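Local structure of mandelate racemase/muconate lactonizing enzyme/Enolase superfamily (Rhodobacter sphaeroides, 2HZG) at residues L76-I82 with L110-L114. The protein is of unknown function but belongs to the enolase superfamily, joining an N-terminal capping domain to a TIM-barrel-type domain that holds a sodium ion. Residues are numbered along the deposited sequence.
Sequences LDGPDDI and LWDLL
Segment 110-114 is α-helix (L114 N to L110 O, 2.9 Å). Against it, 76-82 passes from extended L76 through D77 (psi near 0°) and G78 (phi 164°, psi 174°) into a helical turn reaching I82. Positive phi suits glycine at G78, where a CB would be crowded by P79 CD; proline suits a first helical turn, which needs no N-H from it. D81 N donates a hydrogen bond to G78 O (2.9 Å) and D77 N to D81 OD2 (2.7 Å), bracing the bend. The segments run in opposite senses: CA of I82 lies 6.7 Å from CA of L110, CA of G78 6.9 Å from CA of L114. No hydrogen bond crosses; branched apolar side chains fill the buried space. L110 (mt) offers CB to I82 CG1 (3.7 Å) and CD2 to L76 CD2 (3.9 Å), while reaching V33 of the sheet. W111 (chi1 m, chi2 103°) presents its flat indole to I82 (mt), whose CD1 makes a CH-π contact 3.6 Å from the five-membered ring's centroid; W111 CZ3 meets P79 CB at 4.0 Å, and E107 satisfies NE1. L113, bridging helix and sheet, touches L76 (CD2 to CD2, 4.1 Å), V33 and A35. L114 (mt) drives CD1 among G78 C (3.4 Å), I82 CD1 (3.8 Å) and L76 CD1 (3.9 Å). Helix 79-92 thus starts against helix 99-118 beside a three-stranded antiparallel sheet, as in the enolase-superfamily capping domain.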
ATOM      1  N   LEU A  76      -4.460  20.544  18.373  1.00 24.40           N
ATOM      2  CA  LEU A  76      -3.350  20.931  17.531  1.00 26.27           C
ATOM      3  C   LEU A  76      -2.677  22.159  18.140  1.00 28.26           C
ATOM      4  O   LEU A  76      -2.873  23.307  17.679  1.00 28.46           O
ATOM      5  CB  LEU A  76      -3.829  21.179  16.087  1.00 25.86           C
ATOM      6  CG  LEU A  76      -2.783  21.457  14.999  1.00 26.34           C
ATOM      7  CD1 LEU A  76      -1.909  20.227  14.708  1.00 25.49           C
ATOM      8  CD2 LEU A  76      -3.468  21.950  13.724  1.00 25.70           C
ATOM      9  N   ASP A  77      -1.899  21.891  19.188  1.00 29.94           N
ATOM     10  CA  ASP A  77      -1.224  22.911  19.996  1.00 31.60           C
ATOM     11  C   ASP A  77       0.232  23.139  19.605  1.00 31.81           C
ATOM     12  O   ASP A  77       0.903  23.981  20.221  1.00 33.42           O
ATOM     13  CB  ASP A  77      -1.250  22.502  21.475  1.00 32.59           C
ATOM     14  CG  ASP A  77      -2.629  22.631  22.092  1.00 34.51           C
ATOM     15  OD1 ASP A  77      -3.336  23.602  21.736  1.00 38.16           O
ATOM     16  OD2 ASP A  77      -2.994  21.769  22.928  1.00 37.71           O
ATOM     17  N   GLY A  78       0.726  22.402  18.611  1.00 30.00           N
ATOM     18  CA  GLY A  78       2.109  22.530  18.179  1.00 28.25           C
ATOM     19  C   GLY A  78       2.544  21.344  17.337  1.00 26.96           C
ATOM     20  O   GLY A  78       1.780  20.393  17.178  1.00 26.10           O
ATOM     21  N   PRO A  79       3.768  21.403  16.777  1.00 26.53           N
ATOM     22  CA  PRO A  79       4.296  20.364  15.896  1.00 25.79           C
ATOM     23  C   PRO A  79       4.159  18.938  16.429  1.00 25.04           C
ATOM     24  O   PRO A  79       3.871  18.031  15.657  1.00 24.71           O
ATOM     25  CB  PRO A  79       5.775  20.758  15.751  1.00 25.91           C
ATOM     26  CG  PRO A  79       5.741  22.236  15.832  1.00 26.66           C
ATOM     27  CD  PRO A  79       4.741  22.510  16.933  1.00 26.75           C
ATOM     28  N   ASP A  80       4.374  18.745  17.729  1.00 24.09           N
ATOM     29  CA  ASP A  80       4.244  17.435  18.347  1.00 23.70           C
ATOM     30  C   ASP A  80       2.878  16.797  18.153  1.00 22.41           C
ATOM     31  O   ASP A  80       2.792  15.581  18.109  1.00 22.35           O
ATOM     32  CB  ASP A  80       4.548  17.502  19.840  1.00 24.78           C
ATOM     33  CG  ASP A  80       6.026  17.662  20.130  1.00 27.28           C
ATOM     34  OD1 ASP A  80       6.854  17.677  19.185  1.00 30.86           O
ATOM     35  OD2 ASP A  80       6.359  17.777  21.318  1.00 31.95           O
ATOM     36  N   ASP A  81       1.819  17.608  18.071  1.00 21.39           N
ATOM     37  CA  ASP A  81       0.473  17.090  17.788  1.00 20.47           C
ATOM     38  C   ASP A  81       0.322  16.554  16.370  1.00 19.24           C
ATOM     39  O   ASP A  81      -0.497  15.683  16.149  1.00 18.12           O
ATOM     40  CB  ASP A  81      -0.601  18.137  18.031  1.00 21.03           C
ATOM     41  CG  ASP A  81      -0.838  18.385  19.506  1.00 24.17           C
ATOM     42  OD1 ASP A  81      -1.050  17.402  20.263  1.00 27.10           O
ATOM     43  OD2 ASP A  81      -0.792  19.568  19.893  1.00 25.66           O
ATOM     44  N   ILE A  82       1.114  17.070  15.426  1.00 18.26           N
ATOM     45  CA  ILE A  82       1.082  16.556  14.048  1.00 17.67           C
ATOM     46  C   ILE A  82       1.531  15.100  14.033  1.00 17.34           C
ATOM     47  O   ILE A  82       0.825  14.232  13.514  1.00 16.62           O
ATOM     48  CB  ILE A  82       1.920  17.411  13.055  1.00 16.96           C
ATOM     49  CG1 ILE A  82       1.379  18.864  13.028  1.00 16.89           C
ATOM     50  CG2 ILE A  82       1.898  16.741  11.663  1.00 16.77           C
ATOM     51  CD1 ILE A  82       2.152  19.862  12.122  1.00 16.91           C
ATOM     52  N   LEU A 110      -1.474  20.565   8.102  1.00 13.95           N
ATOM     53  CA  LEU A 110      -1.195  20.866   9.511  1.00 14.11           C
ATOM     54  C   LEU A 110       0.073  21.689   9.704  1.00 13.84           C
ATOM     55  O   LEU A 110       0.079  22.644  10.492  1.00 14.40           O
ATOM     56  CB  LEU A 110      -1.133  19.576  10.362  1.00 14.07           C
ATOM     57  CG  LEU A 110      -2.391  18.710  10.351  1.00 14.79           C
ATOM     58  CD1 LEU A 110      -2.242  17.583  11.382  1.00 15.42           C
ATOM     59  CD2 LEU A 110      -3.608  19.589  10.630  1.00 14.70           C
ATOM     60  N   TRP A 111       1.135  21.334   8.986  1.00 13.64           N
ATOM     61  CA  TRP A 111       2.336  22.154   8.950  1.00 14.44           C
ATOM     62  C   TRP A 111       2.079  23.551   8.394  1.00 14.81           C
ATOM     63  O   TRP A 111       2.581  24.527   8.946  1.00 14.71           O
ATOM     64  CB  TRP A 111       3.429  21.479   8.142  1.00 14.52           C
ATOM     65  CG  TRP A 111       3.941  20.224   8.809  1.00 15.31           C
ATOM     66  CD1 TRP A 111       3.642  18.949   8.468  1.00 13.52           C
ATOM     67  CD2 TRP A 111       4.821  20.153   9.930  1.00 15.59           C
ATOM     68  NE1 TRP A 111       4.303  18.073   9.299  1.00 15.23           N
ATOM     69  CE2 TRP A 111       5.021  18.788  10.215  1.00 15.78           C
ATOM     70  CE3 TRP A 111       5.468  21.120  10.730  1.00 16.03           C
ATOM     71  CZ2 TRP A 111       5.839  18.353  11.261  1.00 15.93           C
ATOM     72  CZ3 TRP A 111       6.271  20.691  11.765  1.00 15.31           C
ATOM     73  CH2 TRP A 111       6.462  19.320  12.021  1.00 16.02           C
ATOM     74  N   ASP A 112       1.304  23.623   7.307  1.00 14.68           N
ATOM     75  CA  ASP A 112       0.885  24.891   6.729  1.00 15.20           C
ATOM     76  C   ASP A 112       0.094  25.731   7.754  1.00 15.63           C
ATOM     77  O   ASP A 112       0.418  26.904   7.972  1.00 15.36           O
ATOM     78  CB  ASP A 112       0.071  24.651   5.447  1.00 14.24           C
ATOM     79  CG  ASP A 112      -0.126  25.938   4.626  1.00 15.18           C
ATOM     80  OD1 ASP A 112       0.844  26.727   4.492  1.00 13.39           O
ATOM     81  OD2 ASP A 112      -1.245  26.158   4.115  1.00 16.13           O
ATOM     82  N   LEU A 113      -0.911  25.116   8.393  1.00 16.40           N
ATOM     83  CA  LEU A 113      -1.750  25.783   9.395  1.00 16.84           C
ATOM     84  C   LEU A 113      -0.897  26.291  10.566  1.00 17.39           C
ATOM     85  O   LEU A 113      -0.951  27.458  10.918  1.00 17.72           O
ATOM     86  CB  LEU A 113      -2.847  24.830   9.916  1.00 16.69           C
ATOM     87  CG  LEU A 113      -4.024  25.352  10.770  1.00 16.79           C
ATOM     88  CD1 LEU A 113      -5.178  24.336  10.764  1.00 16.59           C
ATOM     89  CD2 LEU A 113      -3.629  25.721  12.205  1.00 15.37           C
ATOM     90  N   LEU A 114      -0.107  25.416  11.169  1.00 17.90           N
ATOM     91  CA  LEU A 114       0.713  25.856  12.295  1.00 18.79           C
ATOM     92  C   LEU A 114       1.727  26.922  11.871  1.00 18.88           C
ATOM     93  O   LEU A 114       1.968  27.862  12.619  1.00 18.20           O
ATOM     94  CB  LEU A 114       1.396  24.678  13.022  1.00 18.66           C
ATOM     95  CG  LEU A 114       0.426  23.792  13.835  1.00 20.94           C
ATOM     96  CD1 LEU A 114       1.180  22.636  14.507  1.00 23.39           C
ATOM     97  CD2 LEU A 114      -0.324  24.576  14.898  1.00 20.95           C
TER